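Alpha-catenin-like protein hmp-1 (Caenorhabditis elegans, PDB 5H5M) acts in the cadherin-catenin complex of adherens junctions, binding beta-catenin and actin filaments, and is required for cell migration and cell shape changes during embryonic body enclosure and elongation. Local coordinates at residues T182-A196 with M213-L227. Residues are numbered along the deposited sequence; the frame is centred on the assembly and turned at random.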
ATOM      1  N   THR A 182      -1.955  17.643  -4.468  1.00 26.65           N
ATOM      2  CA  THR A 182      -2.781  16.786  -5.306  1.00 24.31           C
ATOM      3  C   THR A 182      -3.892  16.133  -4.490  1.00 24.32           C
ATOM      4  O   THR A 182      -5.027  16.030  -4.950  1.00 29.71           O
ATOM      5  CB  THR A 182      -1.935  15.700  -5.996  1.00 21.96           C
ATOM      6  OG1 THR A 182      -0.841  16.316  -6.688  1.00 23.21           O
ATOM      7  CG2 THR A 182      -2.779  14.902  -6.982  1.00 21.05           C
ATOM      8  N   ALA A 183      -3.566  15.714  -3.271  1.00 15.50           N
ATOM      9  CA  ALA A 183      -4.555  15.100  -2.387  1.00 20.02           C
ATOM     10  C   ALA A 183      -5.668  16.086  -2.034  1.00 21.55           C
ATOM     11  O   ALA A 183      -6.847  15.726  -2.040  1.00 29.23           O
ATOM     12  CB  ALA A 183      -3.892  14.577  -1.125  1.00 14.63           C
ATOM     13  N   ALA A 184      -5.291  17.329  -1.741  1.00 18.77           N
ATOM     14  CA  ALA A 184      -6.268  18.368  -1.418  1.00 22.33           C
ATOM     15  C   ALA A 184      -7.160  18.699  -2.617  1.00 28.37           C
ATOM     16  O   ALA A 184      -8.338  19.023  -2.452  1.00 28.31           O
ATOM     17  CB  ALA A 184      -5.564  19.627  -0.923  1.00 19.37           C
ATOM     18  N   GLN A 185      -6.595  18.624  -3.820  1.00 25.01           N
ATOM     19  CA  GLN A 185      -7.364  18.882  -5.034  1.00 30.96           C
ATOM     20  C   GLN A 185      -8.364  17.759  -5.306  1.00 30.91           C
ATOM     21  O   GLN A 185      -9.501  18.016  -5.703  1.00 34.51           O
ATOM     22  CB  GLN A 185      -6.436  19.068  -6.235  1.00 23.11           C
ATOM     23  CG  GLN A 185      -5.708  20.401  -6.241  1.00 41.52           C
ATOM     24  CD  GLN A 185      -4.776  20.555  -7.428  1.00 55.56           C
ATOM     25  OE1 GLN A 185      -3.609  20.174  -7.368  1.00 61.63           O
ATOM     26  NE2 GLN A 185      -5.290  21.122  -8.514  1.00 64.13           N
ATOM     27  N   LEU A 186      -7.941  16.518  -5.084  1.00 20.45           N
ATOM     28  CA  LEU A 186      -8.826  15.368  -5.243  1.00 22.65           C
ATOM     29  C   LEU A 186      -9.948  15.397  -4.212  1.00 24.42           C
ATOM     30  O   LEU A 186     -11.098  15.086  -4.520  1.00 35.34           O
ATOM     31  CB  LEU A 186      -8.038  14.062  -5.130  1.00 19.43           C
ATOM     32  CG  LEU A 186      -7.203  13.698  -6.360  1.00 23.91           C
ATOM     33  CD1 LEU A 186      -6.221  12.577  -6.048  1.00 17.98           C
ATOM     34  CD2 LEU A 186      -8.114  13.295  -7.500  1.00 22.12           C
ATOM     35  N   GLU A 187      -9.602  15.777  -2.989  1.00 15.99           N
ATOM     36  CA  GLU A 187     -10.574  15.911  -1.911  1.00 25.70           C
ATOM     37  C   GLU A 187     -11.637  16.952  -2.264  1.00 28.67           C
ATOM     38  O   GLU A 187     -12.813  16.813  -1.919  1.00 21.44           O
ATOM     39  CB  GLU A 187      -9.862  16.288  -0.614  1.00 16.90           C
ATOM     40  CG  GLU A 187     -10.770  16.522   0.576  1.00 17.99           C
ATOM     41  CD  GLU A 187      -9.986  16.863   1.827  1.00 32.25           C
ATOM     42  OE1 GLU A 187      -9.239  17.867   1.808  1.00 27.83           O
ATOM     43  OE2 GLU A 187     -10.104  16.122   2.826  1.00 28.14           O
ATOM     44  N   LYS A 188     -11.203  17.996  -2.960  1.00 22.49           N
ATOM     45  CA  LYS A 188     -12.084  19.057  -3.422  1.00 22.34           C
ATOM     46  C   LYS A 188     -12.952  18.595  -4.596  1.00 28.54           C
ATOM     47  O   LYS A 188     -14.155  18.850  -4.641  1.00 32.09           O
ATOM     48  CB  LYS A 188     -11.245  20.270  -3.820  1.00 34.96           C
ATOM     49  CG  LYS A 188     -12.002  21.422  -4.439  1.00 47.76           C
ATOM     50  CD  LYS A 188     -11.032  22.539  -4.803  1.00 57.85           C
ATOM     51  CE  LYS A 188     -10.115  22.867  -3.630  1.00 61.64           C
ATOM     52  NZ  LYS A 188      -8.992  23.766  -4.022  1.00 68.42           N
ATOM     53  N   LEU A 189     -12.325  17.899  -5.536  1.00 25.94           N
ATOM     54  CA  LEU A 189     -12.961  17.495  -6.784  1.00 22.33           C
ATOM     55  C   LEU A 189     -13.991  16.364  -6.623  1.00 34.50           C
ATOM     56  O   LEU A 189     -15.011  16.340  -7.322  1.00 19.23           O
ATOM     57  CB  LEU A 189     -11.878  17.074  -7.780  1.00 18.68           C
ATOM     58  CG  LEU A 189     -12.260  16.797  -9.232  1.00 36.39           C
ATOM     59  CD1 LEU A 189     -12.930  18.008  -9.856  1.00 32.47           C
ATOM     60  CD2 LEU A 189     -11.027  16.397 -10.027  1.00 42.26           C
ATOM     61  N   ALA A 190     -13.718  15.442  -5.702  1.00 20.85           N
ATOM     62  CA  ALA A 190     -14.529  14.236  -5.518  1.00 23.77           C
ATOM     63  C   ALA A 190     -16.043  14.475  -5.350  1.00 23.52           C
ATOM     64  O   ALA A 190     -16.837  13.822  -6.023  1.00 23.28           O
ATOM     65  CB  ALA A 190     -13.996  13.430  -4.327  1.00 17.06           C
ATOM     66  N   PRO A 191     -16.454  15.393  -4.454  1.00 24.93           N
ATOM     67  CA  PRO A 191     -17.909  15.552  -4.323  1.00 20.40           C
ATOM     68  C   PRO A 191     -18.533  16.210  -5.553  1.00 26.72           C
ATOM     69  O   PRO A 191     -19.728  16.049  -5.804  1.00 23.71           O
ATOM     70  CB  PRO A 191     -18.066  16.455  -3.091  1.00 21.12           C
ATOM     71  CG  PRO A 191     -16.716  16.494  -2.431  1.00 20.69           C
ATOM     72  CD  PRO A 191     -15.723  16.273  -3.523  1.00 22.48           C
ATOM     73  N   GLN A 192     -17.725  16.949  -6.305  1.00 29.05           N
ATOM     74  CA  GLN A 192     -18.201  17.606  -7.514  1.00 29.60           C
ATOM     75  C   GLN A 192     -18.356  16.593  -8.640  1.00 28.34           C
ATOM     76  O   GLN A 192     -19.299  16.673  -9.430  1.00 33.26           O
ATOM     77  CB  GLN A 192     -17.247  18.727  -7.929  1.00 30.00           C
ATOM     78  CG  GLN A 192     -17.024  19.767  -6.846  1.00 30.90           C
ATOM     79  CD  GLN A 192     -15.982  20.801  -7.232  1.00 40.52           C
ATOM     80  OE1 GLN A 192     -15.372  20.718  -8.297  1.00 50.90           O
ATOM     81  NE2 GLN A 192     -15.774  21.783  -6.363  1.00 36.37           N
ATOM     82  N   VAL A 193     -17.424  15.645  -8.708  1.00 32.32           N
ATOM     83  CA  VAL A 193     -17.507  14.551  -9.670  1.00 23.72           C
ATOM     84  C   VAL A 193     -18.774  13.740  -9.422  1.00 24.76           C
ATOM     85  O   VAL A 193     -19.498  13.399 -10.356  1.00 33.49           O
ATOM     86  CB  VAL A 193     -16.278  13.621  -9.593  1.00 29.75           C
ATOM     87  CG1 VAL A 193     -16.481  12.387 -10.467  1.00 21.98           C
ATOM     88  CG2 VAL A 193     -15.021  14.364 -10.006  1.00 25.69           C
ATOM     89  N   ALA A 194     -19.043  13.448  -8.152  1.00 35.06           N
ATOM     90  CA  ALA A 194     -20.248  12.719  -7.767  1.00 38.32           C
ATOM     91  C   ALA A 194     -21.510  13.446  -8.228  1.00 29.90           C
ATOM     92  O   ALA A 194     -22.383  12.848  -8.853  1.00 27.34           O
ATOM     93  CB  ALA A 194     -20.281  12.505  -6.261  1.00 33.93           C
ATOM     94  N   GLN A 195     -21.589  14.738  -7.927  1.00 24.39           N
ATOM     95  CA  GLN A 195     -22.746  15.547  -8.297  1.00 28.01           C
ATOM     96  C   GLN A 195     -22.930  15.656  -9.810  1.00 31.65           C
ATOM     97  O   GLN A 195     -24.059  15.710 -10.296  1.00 45.41           O
ATOM     98  CB  GLN A 195     -22.634  16.947  -7.688  1.00 29.96           C
ATOM     99  CG  GLN A 195     -22.771  16.968  -6.175  1.00 36.39           C
ATOM    100  CD  GLN A 195     -24.062  16.327  -5.698  1.00 40.49           C
ATOM    101  OE1 GLN A 195     -25.126  16.528  -6.284  1.00 51.35           O
ATOM    102  NE2 GLN A 195     -23.972  15.544  -4.630  1.00 39.93           N
ATOM    103  N   ALA A 196     -21.823  15.691 -10.548  1.00 26.67           N
ATOM    104  CA  ALA A 196     -21.880  15.735 -12.008  1.00 30.18           C
ATOM    105  C   ALA A 196     -22.569  14.490 -12.562  1.00 29.79           C
ATOM    106  O   ALA A 196     -23.271  14.553 -13.573  1.00 32.02           O
ATOM    107  CB  ALA A 196     -20.484  15.871 -12.592  1.00 26.07           C
ATOM    108  N   MET A 213     -19.924  15.575 -17.513  1.00 35.70           N
ATOM    109  CA  MET A 213     -19.433  14.397 -16.809  1.00 40.38           C
ATOM    110  C   MET A 213     -18.030  14.050 -17.278  1.00 38.05           C
ATOM    111  O   MET A 213     -17.149  13.761 -16.470  1.00 30.60           O
ATOM    112  CB  MET A 213     -20.355  13.192 -17.019  1.00 41.47           C
ATOM    113  CG  MET A 213     -19.948  11.990 -16.174  1.00 30.00           C
ATOM    114  SD  MET A 213     -20.199  12.310 -14.414  1.00 34.95           S
ATOM    115  CE  MET A 213     -18.800  11.479 -13.677  1.00 48.48           C
ATOM    116  N   GLU A 214     -17.831  14.091 -18.591  1.00 36.64           N
ATOM    117  CA  GLU A 214     -16.558  13.702 -19.184  1.00 39.20           C
ATOM    118  C   GLU A 214     -15.449  14.680 -18.814  1.00 40.28           C
ATOM    119  O   GLU A 214     -14.297  14.282 -18.637  1.00 35.15           O
ATOM    120  CB  GLU A 214     -16.691  13.593 -20.706  1.00 43.96           C
ATOM    121  CG  GLU A 214     -15.878  12.458 -21.326  1.00 47.93           C
ATOM    122  CD  GLU A 214     -16.441  11.076 -21.015  1.00 60.62           C
ATOM    123  OE1 GLU A 214     -17.462  10.976 -20.297  1.00 61.36           O
ATOM    124  OE2 GLU A 214     -15.858  10.082 -21.492  1.00 72.66           O
ATOM    125  N   THR A 215     -15.799  15.956 -18.696  1.00 32.63           N
ATOM    126  CA  THR A 215     -14.843  16.966 -18.259  1.00 39.59           C
ATOM    127  C   THR A 215     -14.355  16.654 -16.842  1.00 35.19           C
ATOM    128  O   THR A 215     -13.156  16.701 -16.561  1.00 34.92           O
ATOM    129  CB  THR A 215     -15.457  18.381 -18.306  1.00 39.54           C
ATOM    130  OG1 THR A 215     -15.653  18.768 -19.671  1.00 39.67           O
ATOM    131  CG2 THR A 215     -14.540  19.393 -17.629  1.00 38.81           C
ATOM    132  N   TYR A 216     -15.293  16.323 -15.961  1.00 27.85           N
ATOM    133  CA  TYR A 216     -14.965  15.958 -14.586  1.00 26.92           C
ATOM    134  C   TYR A 216     -14.228  14.632 -14.512  1.00 30.50           C
ATOM    135  O   TYR A 216     -13.308  14.469 -13.708  1.00 37.16           O
ATOM    136  CB  TYR A 216     -16.232  15.901 -13.727  1.00 26.68           C
ATOM    137  CG  TYR A 216     -16.604  17.246 -13.161  1.00 31.35           C
ATOM    138  CD1 TYR A 216     -16.091  17.672 -11.944  1.00 23.73           C
ATOM    139  CD2 TYR A 216     -17.445  18.106 -13.856  1.00 28.64           C
ATOM    140  CE1 TYR A 216     -16.417  18.910 -11.426  1.00 27.48           C
ATOM    141  CE2 TYR A 216     -17.776  19.346 -13.349  1.00 28.51           C
ATOM    142  CZ  TYR A 216     -17.258  19.742 -12.133  1.00 28.63           C
ATOM    143  OH  TYR A 216     -17.583  20.974 -11.620  1.00 41.82           O
ATOM    144  N   LYS A 217     -14.644  13.686 -15.347  1.00 33.43           N
ATOM    145  CA  LYS A 217     -14.011  12.374 -15.407  1.00 35.83           C
ATOM    146  C   LYS A 217     -12.528  12.488 -15.726  1.00 29.64           C
ATOM    147  O   LYS A 217     -11.691  11.906 -15.040  1.00 32.81           O
ATOM    148  CB  LYS A 217     -14.702  11.498 -16.451  1.00 37.91           C
ATOM    149  CG  LYS A 217     -13.955  10.221 -16.792  1.00 34.58           C
ATOM    150  CD  LYS A 217     -14.442   9.663 -18.121  1.00 38.27           C
ATOM    151  CE  LYS A 217     -13.642   8.446 -18.547  1.00 50.07           C
ATOM    152  NZ  LYS A 217     -14.124   7.905 -19.849  1.00 51.72           N
ATOM    153  N   ASN A 218     -12.211  13.251 -16.764  1.00 27.61           N
ATOM    154  CA  ASN A 218     -10.834  13.387 -17.219  1.00 31.94           C
ATOM    155  C   ASN A 218      -9.961  14.162 -16.235  1.00 37.14           C
ATOM    156  O   ASN A 218      -8.799  13.817 -16.029  1.00 41.18           O
ATOM    157  CB  ASN A 218     -10.802  14.052 -18.596  1.00 31.26           C
ATOM    158  CG  ASN A 218     -11.409  13.175 -19.674  1.00 46.59           C
ATOM    159  OD1 ASN A 218     -11.267  11.952 -19.647  1.00 49.94           O
ATOM    160  ND2 ASN A 218     -12.101  13.793 -20.623  1.00 48.23           N
ATOM    161  N   ALA A 219     -10.525  15.201 -15.624  1.00 26.12           N
ATOM    162  CA  ALA A 219      -9.800  15.965 -14.619  1.00 29.37           C
ATOM    163  C   ALA A 219      -9.466  15.076 -13.426  1.00 30.50           C
ATOM    164  O   ALA A 219      -8.377  15.164 -12.859  1.00 35.66           O
ATOM    165  CB  ALA A 219     -10.605  17.175 -14.175  1.00 25.04           C
ATOM    166  N   TRP A 220     -10.407  14.211 -13.062  1.00 23.84           N
ATOM    167  CA  TRP A 220     -10.217  13.297 -11.946  1.00 24.99           C
ATOM    168  C   TRP A 220      -9.104  12.291 -12.229  1.00 29.96           C
ATOM    169  O   TRP A 220      -8.171  12.147 -11.437  1.00 33.97           O
ATOM    170  CB  TRP A 220     -11.519  12.558 -11.625  1.00 26.07           C
ATOM    171  CG  TRP A 220     -11.354  11.542 -10.541  1.00 27.72           C
ATOM    172  CD1 TRP A 220     -11.138  10.201 -10.695  1.00 21.96           C
ATOM    173  CD2 TRP A 220     -11.368  11.786  -9.131  1.00 26.75           C
ATOM    174  NE1 TRP A 220     -11.028   9.596  -9.469  1.00 22.18           N
ATOM    175  CE2 TRP A 220     -11.166  10.546  -8.490  1.00 23.03           C
ATOM    176  CE3 TRP A 220     -11.539  12.931  -8.346  1.00 23.80           C
ATOM    177  CZ2 TRP A 220     -11.127  10.420  -7.103  1.00 17.05           C
ATOM    178  CZ3 TRP A 220     -11.503  12.803  -6.966  1.00 22.60           C
ATOM    179  CH2 TRP A 220     -11.298  11.558  -6.359  1.00 16.52           C
ATOM    180  N   PHE A 221      -9.206  11.601 -13.361  1.00 24.67           N
ATOM    181  CA  PHE A 221      -8.220  10.588 -13.728  1.00 28.24           C
ATOM    182  C   PHE A 221      -6.826  11.179 -13.947  1.00 36.46           C
ATOM    183  O   PHE A 221      -5.826  10.499 -13.731  1.00 40.61           O
ATOM    184  CB  PHE A 221      -8.670   9.830 -14.979  1.00 25.40           C
ATOM    185  CG  PHE A 221      -9.679   8.751 -14.702  1.00 34.02           C
ATOM    186  CD1 PHE A 221      -9.675   8.076 -13.491  1.00 31.17           C
ATOM    187  CD2 PHE A 221     -10.632   8.412 -15.651  1.00 37.30           C
ATOM    188  CE1 PHE A 221     -10.601   7.080 -13.232  1.00 27.23           C
ATOM    189  CE2 PHE A 221     -11.561   7.417 -15.397  1.00 32.24           C
ATOM    190  CZ  PHE A 221     -11.545   6.750 -14.186  1.00 31.10           C
ATOM    191  N   ASP A 222      -6.761  12.438 -14.373  1.00 44.13           N
ATOM    192  CA  ASP A 222      -5.475  13.120 -14.518  1.00 34.91           C
ATOM    193  C   ASP A 222      -4.807  13.339 -13.161  1.00 27.83           C
ATOM    194  O   ASP A 222      -3.595  13.169 -13.026  1.00 23.74           O
ATOM    195  CB  ASP A 222      -5.643  14.464 -15.232  1.00 33.76           C
ATOM    196  CG  ASP A 222      -5.947  14.312 -16.714  1.00 50.60           C
ATOM    197  OD1 ASP A 222      -5.784  13.197 -17.253  1.00 52.12           O
ATOM    198  OD2 ASP A 222      -6.345  15.318 -17.343  1.00 60.55           O
ATOM    199  N   LYS A 223      -5.599  13.718 -12.162  1.00 22.95           N
ATOM    200  CA  LYS A 223      -5.078  13.977 -10.822  1.00 26.93           C
ATOM    201  C   LYS A 223      -4.694  12.686 -10.106  1.00 29.54           C
ATOM    202  O   LYS A 223      -3.678  12.635  -9.412  1.00 21.26           O
ATOM    203  CB  LYS A 223      -6.097  14.745  -9.979  1.00 26.16           C
ATOM    204  CG  LYS A 223      -6.468  16.117 -10.508  1.00 39.77           C
ATOM    205  CD  LYS A 223      -5.291  17.067 -10.486  1.00 52.68           C
ATOM    206  CE  LYS A 223      -5.695  18.447 -10.976  1.00 60.25           C
ATOM    207  NZ  LYS A 223      -4.536  19.380 -11.009  1.00 64.98           N
ATOM    208  N   VAL A 224      -5.511  11.648 -10.268  1.00 26.15           N
ATOM    209  CA  VAL A 224      -5.220  10.351  -9.665  1.00 27.19           C
ATOM    210  C   VAL A 224      -3.931   9.763 -10.244  1.00 27.23           C
ATOM    211  O   VAL A 224      -3.110   9.202  -9.517  1.00 30.05           O
ATOM    212  CB  VAL A 224      -6.388   9.359  -9.864  1.00 27.36           C
ATOM    213  CG1 VAL A 224      -5.945   7.925  -9.577  1.00 23.20           C
ATOM    214  CG2 VAL A 224      -7.565   9.747  -8.982  1.00 16.71           C
ATOM    215  N   ARG A 225      -3.755   9.906 -11.553  1.00 26.24           N
ATOM    216  CA  ARG A 225      -2.554   9.421 -12.225  1.00 20.86           C
ATOM    217  C   ARG A 225      -1.316  10.124 -11.672  1.00 27.76           C
ATOM    218  O   ARG A 225      -0.294   9.495 -11.402  1.00 25.22           O
ATOM    219  CB  ARG A 225      -2.666   9.634 -13.736  1.00 23.17           C
ATOM    220  CG  ARG A 225      -1.479   9.125 -14.538  1.00 38.57           C
ATOM    221  CD  ARG A 225      -1.770   9.161 -16.033  1.00 60.23           C
ATOM    222  NE  ARG A 225      -2.846   8.242 -16.404  1.00 78.09           N
ATOM    223  CZ  ARG A 225      -4.079   8.617 -16.736  1.00 77.86           C
ATOM    224  NH1 ARG A 225      -4.405   9.903 -16.753  1.00 72.03           N
ATOM    225  NH2 ARG A 225      -4.989   7.706 -17.054  1.00 76.03           N
ATOM    226  N   LEU A 226      -1.431  11.436 -11.505  1.00 24.81           N
ATOM    227  CA  LEU A 226      -0.383  12.247 -10.905  1.00 28.54           C
ATOM    228  C   LEU A 226      -0.053  11.757  -9.495  1.00 23.25           C
ATOM    229  O   LEU A 226       1.111  11.578  -9.145  1.00 25.08           O
ATOM    230  CB  LEU A 226      -0.815  13.717 -10.869  1.00 30.83           C
ATOM    231  CG  LEU A 226       0.072  14.684 -10.087  1.00 32.87           C
ATOM    232  CD1 LEU A 226       1.466  14.616 -10.640  1.00 34.74           C
ATOM    233  CD2 LEU A 226      -0.453  16.107 -10.173  1.00 35.55           C
ATOM    234  N   LEU A 227      -1.089  11.537  -8.694  1.00 20.60           N
ATOM    235  CA  LEU A 227      -0.919  11.133  -7.306  1.00 20.45           C
ATOM    236  C   LEU A 227      -0.292   9.747  -7.202  1.00 26.54           C
ATOM    237  O   LEU A 227       0.579   9.509  -6.362  1.00 24.99           O
ATOM    238  CB  LEU A 227      -2.264  11.158  -6.577  1.00 25.16           C
ATOM    239  CG  LEU A 227      -2.271  10.547  -5.175  1.00 22.71           C
ATOM    240  CD1 LEU A 227      -1.351  11.326  -4.255  1.00 16.22           C
ATOM    241  CD2 LEU A 227      -3.684  10.482  -4.607  1.00 20.24           C
TER
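Leu-186 lies over one face of the Trp-220 indole, its CD2 methyl 3.6 Å from the centroid of the six-membered ring and 18° off the ring normal, a close CH-pi contact. The same methyl touches CB of Lys-223 and CG2 of Val-224, while CD1 reaches CD2 of Leu-227 at 3.6 Å; the leucine is thus a knob in a hole lined by four residues. Trp-220 is itself a knob among Leu-186, Leu-189, Ala-190 and Val-193. With CG anti to the backbone N (chi1 176°), its indole leans across to the other helix, where CZ3 comes 3.7 Å from CB of Ala-190 and CD2 of Leu-189 sits at the ring edge.

One turn earlier on helix 207-233, Tyr-216 is a further knob, set among Leu-189, Gln-192, Val-193 and Ala-196. CG2 of Val-193 meets the edge of the phenol ring, and CD1 of Leu-189 lies 3.8 Å from Tyr-216 CD1. Nearer the start of segment 213-227, the bent chain of Met-213 brings SD to 4.0 Å from CB of Ala-196. At the other end, CG2 of Thr-182 rests 3.8 Å from CB of Leu-227, while OG1 of Thr-182 is hydrogen-bonded to O of Val-178.

Segments 182-196 and 213-227 run roughly antiparallel (150°), their axes 9.3 Å apart at closest approach, as neighbours in a helical bundle of the M domain, in keeping with the vinculin/alpha-catenin family. Helix 142-166 backs the pair: Phe-152 meets Trp-220 edge-to-face, and Ala-156 touches both Trp-220 and Ala-190. Were Trp-220 cut back to an alanine, the CD2 methyl of Leu-186 would probably lose the ring face it rests on, and Phe-152 its aromatic mate. Cohesion here comes chiefly from interlocked apolar shapes and a buried indole, so the pairing probably depends mainly on close steric fit.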